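Local coordinates for outer membrane lipoprotein carrier protein LolA (Thermus thermophilus, PDB 2YZY), which has no established function but probably carries lipoproteins or similar lipophilic cargo toward the outer membrane, as proteins of the LolA type do, at residues A[9-14]-A[129-134]; A[120-125]-A[150-155]; A[67-70]-A[75-78]; A[55-58]-A[62-65]; A[160-165]-A[169-174]. All coordinates share one frame; numbering follows the deposited sequence.

Contacts 1 and 2 gather at one end of the strand array and touch each other. Contact 1 sets helix 7-18 on strand 128-136 through partly buried apolar packing, while contact 2 is a surface salt bridge that spans the same strand. Contacts 3 and 4 also touch and lie across the chain's centre from that pair. They meet where the neighbouring strands 52-59 and 67-70 pair: contact 3 is a partly buried aromatic hairpin, contact 4 the surface turn leading into it. Contact 5, about 17 Å from contact 1 centre to centre, is a bulged hairpin at the surface. Backbone hydrogen bonds hold contacts 3, 4 and 5; contacts 1 and 2 rely on side chains alone.

Contact 1: A[9-14]-A[129-134]; sequences QEILDR and MAWKLV
I11 of the helix sets its CD1 methyl over one face of the W131 indole. From CB the chain forks. The CG2 methyl, anti to the backbone N, meets the rim of the six-membered ring at W131 CE3, 3.5 Å away. The other branch runs through CG1, which is 4.1 Å from W131 CD2, and ends in CD1 above the five-membered ring. I11 CD1 sits 3.7 Å from the centroid of that ring and only 17° off its normal, a true CH-pi contact. The same methyl reaches on to the next inward-facing residue of the strand, with L133 CD2 3.9 Å away. From the next residue of the helix, L12 CD2 meets L133 CD1 at 4.1 Å, a looser touch.

The 9-14 and 129-134 segments run at 124° to each other, consistent with the helix-on-curved-sheet build of the LolA fold, and I150 of the adjoining strand packs under I11 as well. W131 is gripped on its opposite face by the aliphatic part of K152. An alanine in place of W131 would strip the flat surface from beneath I11, and is likely to leave a gap there and the isoleucine methyls free to shift. On the helix side turned from the strand, Q9 NE2 donates to D13 OD1 at 2.9 Å, meeting it from above the carboxylate plane.

Contact 2: A[120-125]-A[150-155]; sequences EGEVRL and ILKADP
E122 and K152 are brought together by one bend in each side chain. E122 puts its CG in the crowded position between the backbone N and the carbonyl carbon (chi1 53°), then continues with CD extended from there, which sends the carboxylate off the strand toward the loop that opens at K152. K152 starts with CG beside its own backbone N and runs straight until a bend at chi3 (64°) swings the ammonium group across to the glutamate.

The result is a salt bridge that is also a hydrogen bond, K152 NZ donating to E122 OE1 at 2.9 Å. The lysine comes in on the syn side of OE1 but 34° out of the carboxylate plane, so the approach is oblique. Little else meets: K152 CE stands 4.0 Å from E122 OE1, and the backbones stay well apart, with the CA atoms of E122 and K152 8.9 Å from each other. E122 is exposed, so water probably screens the pair. Before the bend, the lysine chain passes strand 128-136 and probably takes its direction from it, while the glutamate chain touches M129 of the same strand.

That strand runs between the two bridged elements. Beside E122, E120 and G121 both face K132 in a classic beta bulge, and the backbone angles of G121 would press a CB against the preceding carbonyl. This is a surface ion pair reaching across one intervening strand at the edge of an antiparallel sheet.

Contact 3: A[67-70]-A[75-78]; sequences FTVI and VWNY
F67 and Y78 form the first of two hydrogen-bonded pairs, V69 and W76 the second, in an antiparallel hairpin whose strands run at 171° to each other. The bonds are short, with Y78 N to F67 O and W76 N to V69 O both 2.8 Å; F67 N to Y78 O is longer at 3.2 Å.

On the face of F67 and Y78, the phenylalanine CG takes the position between the backbone N and the carbonyl carbon (chi1 68°), which tips the ring over its neighbour. Y78 CB then lies over the centre of that ring, 3.5 Å from the centroid, while the two rings themselves are slid apart and barely overlap. Further along, V69 CB stands 3.9 Å from W76 CE3, side by side with it.

The other face is mixed. T68 OG1 donates to N77 OD1 at 2.7 Å, with the hydroxyl tilted 31° from the carbonyl plane, and next to it the methyls I70 CG2 and V75 CG2 meet at 4.2 Å.

R54 makes a cation-pi contact with F67, and Y78 OH bonds to N83. The hairpin therefore presents a largely aromatic face opposite one where the T68 hydroxyl and a water both meet N77 OD1.

Contact 4: A[55-58]-A[62-65]; sequences VEFL and SLEG
F57 is where strand 52-59 first meets the returning chain. Its CB lies 3.3 Å from L63 O and 3.9 Å from L63 CB. With CG beside the backbone N, anti to the carbonyl carbon (chi1 -60°), the ring is turned to meet the leucine, F57 CD1 reaching L63 CD1 at 3.9 Å. The two side chains meet obliquely, and T68 flanks the phenylalanine from the next strand. The carbonyl of F57 accepts the contact's direct hydrogen bond, from G65 N at 3.0 Å; it is fairly straight at the hydrogen (161°), though the donor is tilted 33° from the carbonyl plane.

L58 turns its side chain the other way, onto L41 and R43, and offers its carbonyl instead. L58 O is 3.6 Å from E64 CG, and a water links the same oxygen to the extended glutamate: it donates to L58 O at 2.8 Å and to E64 OE1 at 2.7 Å. The other carboxylate oxygen of E64 bonds to a pentanediol molecule, probably from the crystallisation liquor.

G65 has a positive phi, at which a CB would jam against the carbonyl before it. With F57 also bonded through its backbone to N66, this is the closing turn of a beta hairpin, joining the adjacent antiparallel strands 52-59 and 67-70.

Contact 5: A[160-165]-A[169-174]; sequences FVFLDE and VLADLK
V161 and V169 meet on one face of this hairpin, with V161 CG1 4.2 Å from V169 CG2. That second methyl also touches L163 CD2, at 3.7 Å, so one methyl of V169 touches two residues of the opposite strand. V161 CG2 turns instead toward the carboxylate of D172, standing 3.7 Å from D172 OD1. Cutting V161 back to an alanine would take both methyls away, and is likely to open a gap between V169 and D172 and give the V169 methyls room to move.

On the reverse face F162 CD2 packs on A171 CB at 4.0 Å, and beyond the end of the strand L170 CD1 reaches D164 CB at the same separation.

Underneath lies an antiparallel pair of strands with backbone hydrogen bonds from F160 N to L173 O (2.8 Å), L173 N to F160 O and F162 N to A171 O. A classic beta bulge then breaks the register: L170 and A171 both face F162, whose carbonyl takes its bond from L170 N at 2.8 Å. The extra residue lets V169 pair with L163, and the chain turns a corner at L170.

Further out, D172 OD2 forms a salt bridge with R159, which probably helps to hold the carboxylate beside V161. D164 OD1 accepts from the backbone N of K168 inside the turn, and F143 sets its ring edge-to-face with that of F162.

Contact 1: A[9-14]-A[129-134]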
# COMPACT_ATOMS: atom_id res chain seq x y z
N GLN A 9 8.89 8.43 -14.18
CA GLN A 9 7.55 8.96 -14.35
C GLN A 9 6.76 8.14 -15.36
O GLN A 9 5.58 7.86 -15.15
CB GLN A 9 7.62 10.42 -14.82
CG GLN A 9 6.26 11.10 -14.91
CD GLN A 9 5.50 11.04 -13.60
OE1 GLN A 9 5.97 11.52 -12.57
NE2 GLN A 9 4.31 10.45 -13.63
N GLU A 10 7.42 7.75 -16.45
CA GLU A 10 6.78 6.95 -17.48
C GLU A 10 6.30 5.61 -16.91
O GLU A 10 5.20 5.15 -17.22
CB GLU A 10 7.74 6.68 -18.63
CG GLU A 10 7.20 5.72 -19.68
CD GLU A 10 8.18 5.44 -20.79
OE1 GLU A 10 9.30 4.97 -20.49
OE2 GLU A 10 7.84 5.68 -21.97
N ILE A 11 7.14 5.00 -16.08
CA ILE A 11 6.81 3.72 -15.47
C ILE A 11 5.63 3.87 -14.52
O ILE A 11 4.70 3.06 -14.54
CB ILE A 11 8.03 3.16 -14.71
CG1 ILE A 11 9.15 2.84 -15.70
CG2 ILE A 11 7.63 1.92 -13.92
CD1 ILE A 11 10.44 2.39 -15.06
N LEU A 12 5.67 4.90 -13.69
CA LEU A 12 4.59 5.14 -12.75
C LEU A 12 3.28 5.38 -13.50
O LEU A 12 2.22 4.93 -13.07
CB LEU A 12 4.91 6.35 -11.86
CG LEU A 12 6.11 6.19 -10.92
CD1 LEU A 12 6.27 7.46 -10.09
CD2 LEU A 12 5.90 4.98 -10.02
N ASP A 13 3.37 6.07 -14.64
CA ASP A 13 2.18 6.34 -15.44
C ASP A 13 1.59 5.03 -15.97
O ASP A 13 0.38 4.87 -16.01
CB ASP A 13 2.52 7.26 -16.62
CG ASP A 13 2.96 8.64 -16.17
OD1 ASP A 13 2.32 9.21 -15.26
OD2 ASP A 13 3.95 9.17 -16.73
N ARG A 14 2.46 4.11 -16.36
CA ARG A 14 2.03 2.81 -16.87
C ARG A 14 1.31 2.03 -15.77
O ARG A 14 0.31 1.36 -16.02
CB ARG A 14 3.22 2.00 -17.37
CG ARG A 14 3.90 2.56 -18.61
CD ARG A 14 5.10 1.71 -19.01
NE ARG A 14 5.73 2.19 -20.23
CZ ARG A 14 5.15 2.21 -21.42
NH1 ARG A 14 3.90 1.77 -21.56
NH2 ARG A 14 5.80 2.67 -22.48
N MET A 129 11.07 -10.17 -14.27
CA MET A 129 11.87 -8.96 -14.42
C MET A 129 11.11 -7.75 -13.90
O MET A 129 9.92 -7.59 -14.16
CB MET A 129 12.24 -8.74 -15.89
CG MET A 129 13.26 -9.74 -16.43
SD MET A 129 14.72 -9.85 -15.37
CE MET A 129 15.20 -8.13 -15.26
N ALA A 130 11.81 -6.91 -13.16
CA ALA A 130 11.21 -5.72 -12.59
C ALA A 130 12.14 -4.52 -12.71
O ALA A 130 13.35 -4.67 -12.85
CB ALA A 130 10.88 -5.96 -11.12
N TRP A 131 11.55 -3.33 -12.67
CA TRP A 131 12.31 -2.10 -12.72
C TRP A 131 12.61 -1.71 -11.28
O TRP A 131 11.74 -1.85 -10.41
CB TRP A 131 11.50 -0.96 -13.35
CG TRP A 131 11.29 -1.06 -14.82
CD1 TRP A 131 12.24 -1.01 -15.79
CD2 TRP A 131 10.03 -1.16 -15.49
NE1 TRP A 131 11.66 -1.06 -17.03
CE2 TRP A 131 10.30 -1.16 -16.88
CE3 TRP A 131 8.70 -1.26 -15.06
CZ2 TRP A 131 9.29 -1.25 -17.84
CZ3 TRP A 131 7.69 -1.34 -16.02
CH2 TRP A 131 7.99 -1.34 -17.40
N LYS A 132 13.82 -1.25 -11.03
CA LYS A 132 14.19 -0.80 -9.69
C LYS A 132 14.28 0.72 -9.73
O LYS A 132 15.15 1.27 -10.41
CB LYS A 132 15.55 -1.38 -9.25
CG LYS A 132 16.01 -0.85 -7.89
CD LYS A 132 17.46 -1.24 -7.58
CE LYS A 132 17.92 -0.65 -6.25
NZ LYS A 132 19.41 -0.70 -6.10
N LEU A 133 13.38 1.38 -9.02
CA LEU A 133 13.39 2.84 -8.97
C LEU A 133 14.00 3.25 -7.64
O LEU A 133 13.79 2.60 -6.61
CB LEU A 133 11.97 3.40 -9.07
CG LEU A 133 11.11 2.99 -10.27
CD1 LEU A 133 9.76 3.70 -10.17
CD2 LEU A 133 11.81 3.36 -11.57
N VAL A 134 14.78 4.32 -7.65
CA VAL A 134 15.42 4.80 -6.43
C VAL A 134 15.22 6.30 -6.30
O VAL A 134 15.13 7.02 -7.29
CB VAL A 134 16.93 4.47 -6.43
CG1 VAL A 134 17.13 2.96 -6.42
CG2 VAL A 134 17.61 5.07 -7.66

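Contact 2: A[120-125]-A[150-155]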
# COMPACT_ATOMS: atom_id res chain seq x y z
N GLU A 120 16.82 3.26 -11.85
CA GLU A 120 18.22 2.84 -11.75
C GLU A 120 18.51 1.73 -12.75
O GLU A 120 19.60 1.68 -13.32
CB GLU A 120 18.55 2.35 -10.34
CG GLU A 120 20.04 2.12 -10.15
CD GLU A 120 20.38 1.47 -8.83
OE1 GLU A 120 20.07 0.27 -8.66
OE2 GLU A 120 20.95 2.16 -7.96
N GLY A 121 17.54 0.86 -12.96
CA GLY A 121 17.73 -0.24 -13.90
C GLY A 121 16.72 -1.34 -13.63
O GLY A 121 15.65 -1.08 -13.10
N GLU A 122 17.07 -2.56 -14.01
CA GLU A 122 16.16 -3.68 -13.79
C GLU A 122 16.81 -4.78 -12.97
O GLU A 122 18.03 -4.84 -12.85
CB GLU A 122 15.67 -4.24 -15.12
CG GLU A 122 16.78 -4.59 -16.08
CD GLU A 122 16.25 -5.09 -17.41
OE1 GLU A 122 15.39 -4.41 -18.00
OE2 GLU A 122 16.70 -6.17 -17.86
N VAL A 123 15.98 -5.63 -12.39
CA VAL A 123 16.46 -6.73 -11.58
C VAL A 123 15.45 -7.87 -11.65
O VAL A 123 14.24 -7.65 -11.69
CB VAL A 123 16.64 -6.30 -10.10
CG1 VAL A 123 15.31 -5.83 -9.52
CG2 VAL A 123 17.19 -7.46 -9.28
N ARG A 124 15.96 -9.10 -11.67
CA ARG A 124 15.08 -10.25 -11.73
C ARG A 124 14.57 -10.61 -10.34
O ARG A 124 15.36 -10.85 -9.43
CB ARG A 124 15.80 -11.45 -12.36
CG ARG A 124 15.04 -12.76 -12.21
CD ARG A 124 15.59 -13.86 -13.09
NE ARG A 124 15.11 -13.76 -14.47
CZ ARG A 124 15.58 -12.91 -15.37
NH1 ARG A 124 16.56 -12.08 -15.06
NH2 ARG A 124 15.07 -12.90 -16.59
N LEU A 125 13.25 -10.63 -10.20
CA LEU A 125 12.61 -10.97 -8.94
C LEU A 125 11.84 -12.27 -9.16
O LEU A 125 11.68 -12.72 -10.29
CB LEU A 125 11.65 -9.86 -8.51
CG LEU A 125 12.25 -8.46 -8.32
CD1 LEU A 125 11.15 -7.49 -7.91
CD2 LEU A 125 13.34 -8.50 -7.27
N ILE A 150 8.99 -2.36 -9.55
CA ILE A 150 7.80 -2.48 -10.39
C ILE A 150 7.92 -3.62 -11.40
O ILE A 150 8.88 -3.67 -12.18
CB ILE A 150 7.57 -1.17 -11.20
CG1 ILE A 150 7.50 0.03 -10.25
CG2 ILE A 150 6.31 -1.29 -12.05
CD1 ILE A 150 6.36 -0.03 -9.23
N LEU A 151 6.96 -4.54 -11.37
CA LEU A 151 6.95 -5.67 -12.29
C LEU A 151 6.84 -5.11 -13.71
O LEU A 151 6.00 -4.26 -13.98
CB LEU A 151 5.76 -6.59 -11.99
CG LEU A 151 5.61 -7.86 -12.84
CD1 LEU A 151 6.79 -8.78 -12.62
CD2 LEU A 151 4.32 -8.57 -12.46
N LYS A 152 7.69 -5.59 -14.62
CA LYS A 152 7.67 -5.09 -16.00
C LYS A 152 6.54 -5.63 -16.88
O LYS A 152 5.85 -4.86 -17.55
CB LYS A 152 9.01 -5.38 -16.69
CG LYS A 152 10.18 -4.58 -16.13
CD LYS A 152 11.48 -4.89 -16.87
CE LYS A 152 11.42 -4.46 -18.33
NZ LYS A 152 12.69 -4.77 -19.05
N ALA A 153 6.34 -6.95 -16.87
CA ALA A 153 5.32 -7.59 -17.69
C ALA A 153 3.89 -7.12 -17.41
O ALA A 153 3.07 -7.03 -18.32
CB ALA A 153 5.41 -9.10 -17.53
N ASP A 154 3.60 -6.85 -16.15
CA ASP A 154 2.28 -6.39 -15.73
C ASP A 154 2.55 -5.30 -14.69
O ASP A 154 2.49 -5.55 -13.49
CB ASP A 154 1.49 -7.55 -15.12
CG ASP A 154 0.09 -7.15 -14.68
OD1 ASP A 154 -0.54 -6.33 -15.37
OD2 ASP A 154 -0.38 -7.68 -13.65
N PRO A 155 2.85 -4.08 -15.16
CA PRO A 155 3.16 -2.90 -14.34
C PRO A 155 2.37 -2.73 -13.05
O PRO A 155 1.22 -2.29 -13.06
CB PRO A 155 2.95 -1.74 -15.31
CG PRO A 155 3.42 -2.33 -16.59
CD PRO A 155 2.77 -3.70 -16.58

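Contact 3: A[67-70]-A[75-78]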
# COMPACT_ATOMS: atom_id res chain seq x y z
N PHE A 67 -8.62 -1.69 10.33
CA PHE A 67 -8.72 -1.47 8.90
C PHE A 67 -8.83 0.01 8.64
O PHE A 67 -9.20 0.80 9.53
CB PHE A 67 -9.90 -2.26 8.27
CG PHE A 67 -11.27 -1.79 8.68
CD1 PHE A 67 -11.85 -0.67 8.08
CD2 PHE A 67 -12.00 -2.49 9.63
CE1 PHE A 67 -13.14 -0.27 8.42
CE2 PHE A 67 -13.29 -2.10 9.98
CZ PHE A 67 -13.87 -0.99 9.37
N THR A 68 -8.45 0.40 7.43
CA THR A 68 -8.49 1.79 7.02
C THR A 68 -9.26 1.89 5.72
O THR A 68 -9.03 1.10 4.80
CB THR A 68 -7.08 2.35 6.79
OG1 THR A 68 -6.32 2.26 8.00
CG2 THR A 68 -7.14 3.80 6.33
N VAL A 69 -10.19 2.84 5.65
CA VAL A 69 -10.95 3.04 4.42
C VAL A 69 -10.62 4.45 3.95
O VAL A 69 -10.73 5.41 4.72
CB VAL A 69 -12.47 2.92 4.66
CG1 VAL A 69 -13.21 3.21 3.35
CG2 VAL A 69 -12.81 1.53 5.15
N ILE A 70 -10.19 4.57 2.70
CA ILE A 70 -9.85 5.87 2.17
C ILE A 70 -10.76 6.24 1.01
O ILE A 70 -11.02 5.42 0.12
CB ILE A 70 -8.38 5.92 1.68
CG1 ILE A 70 -7.44 5.56 2.84
CG2 ILE A 70 -8.04 7.31 1.16
CD1 ILE A 70 -6.00 5.40 2.43
N VAL A 75 -11.05 9.78 5.51
CA VAL A 75 -10.36 8.56 5.88
C VAL A 75 -10.96 7.97 7.15
O VAL A 75 -11.19 8.69 8.12
CB VAL A 75 -8.86 8.82 6.12
CG1 VAL A 75 -8.18 7.57 6.65
CG2 VAL A 75 -8.19 9.28 4.83
N TRP A 76 -11.21 6.66 7.13
CA TRP A 76 -11.73 5.98 8.30
C TRP A 76 -10.65 5.05 8.84
O TRP A 76 -10.05 4.29 8.08
CB TRP A 76 -12.94 5.09 7.96
CG TRP A 76 -14.17 5.78 7.48
CD1 TRP A 76 -14.44 7.12 7.50
CD2 TRP A 76 -15.33 5.15 6.92
NE1 TRP A 76 -15.69 7.37 6.99
CE2 TRP A 76 -16.26 6.17 6.62
CE3 TRP A 76 -15.67 3.82 6.63
CZ2 TRP A 76 -17.51 5.90 6.05
CZ3 TRP A 76 -16.91 3.56 6.07
CH2 TRP A 76 -17.82 4.59 5.78
N ASN A 77 -10.40 5.11 10.14
CA ASN A 77 -9.43 4.21 10.73
C ASN A 77 -10.12 3.47 11.86
O ASN A 77 -10.45 4.06 12.88
CB ASN A 77 -8.21 4.98 11.26
CG ASN A 77 -7.19 5.25 10.17
OD1 ASN A 77 -6.52 4.33 9.70
ND2 ASN A 77 -7.08 6.50 9.76
N TYR A 78 -10.36 2.18 11.65
CA TYR A 78 -11.01 1.38 12.68
C TYR A 78 -9.95 0.70 13.53
O TYR A 78 -9.04 0.03 13.02
CB TYR A 78 -11.92 0.32 12.05
CG TYR A 78 -12.64 -0.51 13.10
CD1 TYR A 78 -13.59 0.08 13.94
CD2 TYR A 78 -12.33 -1.86 13.29
CE1 TYR A 78 -14.20 -0.65 14.95
CE2 TYR A 78 -12.94 -2.60 14.31
CZ TYR A 78 -13.87 -1.99 15.13
OH TYR A 78 -14.47 -2.70 16.15
O HOH W 1 -6.70 1.53 11.32

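Contact 4: A[55-58]-A[62-65]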
# COMPACT_ATOMS: atom_id res chain seq x y z
N VAL A 55 -7.57 -1.01 3.56
CA VAL A 55 -6.44 -1.80 4.02
C VAL A 55 -6.88 -2.50 5.30
O VAL A 55 -7.40 -1.86 6.22
CB VAL A 55 -5.21 -0.91 4.31
CG1 VAL A 55 -4.05 -1.78 4.79
CG2 VAL A 55 -4.83 -0.14 3.04
N GLU A 56 -6.69 -3.81 5.36
CA GLU A 56 -7.08 -4.61 6.52
C GLU A 56 -5.84 -5.23 7.13
O GLU A 56 -5.10 -5.95 6.47
CB GLU A 56 -8.07 -5.69 6.09
CG GLU A 56 -9.38 -5.10 5.56
CD GLU A 56 -10.37 -6.13 5.06
OE1 GLU A 56 -10.14 -7.34 5.27
OE2 GLU A 56 -11.39 -5.72 4.46
N PHE A 57 -5.61 -4.95 8.41
CA PHE A 57 -4.42 -5.45 9.09
C PHE A 57 -4.58 -6.80 9.78
O PHE A 57 -5.59 -7.07 10.43
CB PHE A 57 -3.95 -4.40 10.09
CG PHE A 57 -3.60 -3.09 9.45
CD1 PHE A 57 -2.33 -2.88 8.92
CD2 PHE A 57 -4.55 -2.09 9.31
CE1 PHE A 57 -2.02 -1.69 8.27
CE2 PHE A 57 -4.25 -0.89 8.66
CZ PHE A 57 -2.98 -0.70 8.14
N LEU A 58 -3.55 -7.63 9.62
CA LEU A 58 -3.51 -8.96 10.21
C LEU A 58 -2.39 -9.12 11.24
O LEU A 58 -2.52 -9.90 12.19
CB LEU A 58 -3.35 -10.00 9.09
CG LEU A 58 -4.56 -10.09 8.15
CD1 LEU A 58 -4.21 -10.92 6.92
CD2 LEU A 58 -5.75 -10.70 8.89
N SER A 62 -0.90 -5.63 17.71
CA SER A 62 -1.46 -4.32 18.00
C SER A 62 -2.37 -3.78 16.90
O SER A 62 -3.19 -2.90 17.16
CB SER A 62 -0.34 -3.31 18.25
OG SER A 62 0.47 -3.17 17.10
N LEU A 63 -2.24 -4.31 15.68
CA LEU A 63 -3.06 -3.86 14.56
C LEU A 63 -4.05 -4.90 14.06
O LEU A 63 -4.94 -4.59 13.27
CB LEU A 63 -2.17 -3.43 13.38
CG LEU A 63 -1.11 -2.36 13.61
CD1 LEU A 63 -0.45 -2.01 12.28
CD2 LEU A 63 -1.74 -1.13 14.22
N GLU A 64 -3.90 -6.14 14.52
CA GLU A 64 -4.77 -7.23 14.10
C GLU A 64 -6.25 -6.86 14.19
O GLU A 64 -6.75 -6.52 15.26
CB GLU A 64 -4.49 -8.46 14.97
CG GLU A 64 -5.23 -9.73 14.53
CD GLU A 64 -5.02 -10.87 15.50
OE1 GLU A 64 -3.85 -11.21 15.79
OE2 GLU A 64 -6.02 -11.44 15.99
N GLY A 65 -6.96 -6.91 13.06
CA GLY A 65 -8.37 -6.57 13.05
C GLY A 65 -8.69 -5.15 12.64
O GLY A 65 -9.83 -4.84 12.29
O HOH W 2 -1.50 -10.56 14.71

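Contact 5: A[160-165]-A[169-174]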
# COMPACT_ATOMS: atom_id res chain seq x y z
N PHE A 160 8.56 -2.20 -1.60
CA PHE A 160 8.92 -0.85 -1.17
C PHE A 160 9.96 -1.00 -0.07
O PHE A 160 9.73 -1.71 0.91
CB PHE A 160 7.71 -0.11 -0.59
CG PHE A 160 6.56 0.05 -1.55
CD1 PHE A 160 6.28 1.29 -2.12
CD2 PHE A 160 5.72 -1.03 -1.83
CE1 PHE A 160 5.18 1.45 -2.97
CE2 PHE A 160 4.62 -0.87 -2.68
CZ PHE A 160 4.35 0.37 -3.25
N VAL A 161 11.10 -0.33 -0.22
CA VAL A 161 12.16 -0.40 0.78
C VAL A 161 12.58 1.00 1.19
O VAL A 161 12.97 1.81 0.35
CB VAL A 161 13.40 -1.14 0.25
CG1 VAL A 161 14.42 -1.30 1.37
CG2 VAL A 161 13.02 -2.50 -0.30
N PHE A 162 12.49 1.29 2.48
CA PHE A 162 12.86 2.60 3.02
C PHE A 162 14.15 2.48 3.80
O PHE A 162 14.28 1.61 4.67
CB PHE A 162 11.73 3.12 3.91
CG PHE A 162 10.44 3.35 3.17
CD1 PHE A 162 10.21 4.56 2.51
CD2 PHE A 162 9.49 2.34 3.07
CE1 PHE A 162 9.05 4.75 1.77
CE2 PHE A 162 8.33 2.52 2.32
CZ PHE A 162 8.11 3.73 1.67
N LEU A 163 15.11 3.34 3.49
CA LEU A 163 16.43 3.31 4.13
C LEU A 163 16.76 4.59 4.90
O LEU A 163 16.31 5.67 4.53
CB LEU A 163 17.50 3.10 3.07
CG LEU A 163 17.28 2.00 2.03
CD1 LEU A 163 18.33 2.11 0.94
CD2 LEU A 163 17.33 0.64 2.70
N ASP A 164 17.57 4.47 5.94
CA ASP A 164 17.98 5.64 6.70
C ASP A 164 19.27 6.18 6.09
O ASP A 164 19.69 5.73 5.02
CB ASP A 164 18.17 5.32 8.19
CG ASP A 164 19.36 4.42 8.47
OD1 ASP A 164 20.21 4.22 7.57
OD2 ASP A 164 19.46 3.92 9.61
N GLU A 165 19.90 7.14 6.77
CA GLU A 165 21.14 7.75 6.29
C GLU A 165 22.28 6.78 6.03
O GLU A 165 23.06 6.97 5.09
CB GLU A 165 21.60 8.81 7.29
CG GLU A 165 20.60 9.92 7.56
CD GLU A 165 20.29 10.74 6.32
OE1 GLU A 165 21.24 11.26 5.69
OE2 GLU A 165 19.10 10.88 5.98
N VAL A 169 17.85 -0.60 6.59
CA VAL A 169 16.45 -0.78 6.24
C VAL A 169 15.54 -0.45 7.42
O VAL A 169 15.67 -1.01 8.50
CB VAL A 169 16.17 -2.23 5.79
CG1 VAL A 169 14.67 -2.43 5.59
CG2 VAL A 169 16.92 -2.52 4.50
N LEU A 170 14.62 0.48 7.19
CA LEU A 170 13.66 0.89 8.20
C LEU A 170 12.36 0.12 7.99
O LEU A 170 11.67 -0.24 8.95
CB LEU A 170 13.39 2.39 8.09
CG LEU A 170 14.58 3.30 8.40
CD1 LEU A 170 14.26 4.74 8.02
CD2 LEU A 170 14.93 3.20 9.88
N ALA A 171 12.05 -0.14 6.73
CA ALA A 171 10.84 -0.88 6.37
C ALA A 171 11.06 -1.55 5.02
O ALA A 171 11.65 -0.96 4.11
CB ALA A 171 9.65 0.06 6.30
N ASP A 172 10.59 -2.78 4.91
CA ASP A 172 10.72 -3.56 3.68
C ASP A 172 9.38 -4.26 3.51
O ASP A 172 9.10 -5.25 4.18
CB ASP A 172 11.85 -4.58 3.84
CG ASP A 172 12.09 -5.39 2.57
OD1 ASP A 172 11.32 -5.25 1.60
OD2 ASP A 172 13.06 -6.18 2.57
N LEU A 173 8.54 -3.71 2.64
CA LEU A 173 7.21 -4.27 2.41
C LEU A 173 7.07 -4.85 1.01
O LEU A 173 7.33 -4.18 0.02
CB LEU A 173 6.16 -3.18 2.64
CG LEU A 173 6.16 -2.59 4.06
CD1 LEU A 173 5.17 -1.45 4.14
CD2 LEU A 173 5.80 -3.68 5.06
N LYS A 174 6.63 -6.10 0.95
CA LYS A 174 6.46 -6.78 -0.32
C LYS A 174 5.00 -7.05 -0.64
O LYS A 174 4.20 -7.31 0.26
CB LYS A 174 7.24 -8.10 -0.31
CG LYS A 174 8.72 -7.94 0.00
CD LYS A 174 9.42 -9.30 0.04
CE LYS A 174 9.39 -9.99 -1.31
NZ LYS A 174 10.15 -11.27 -1.29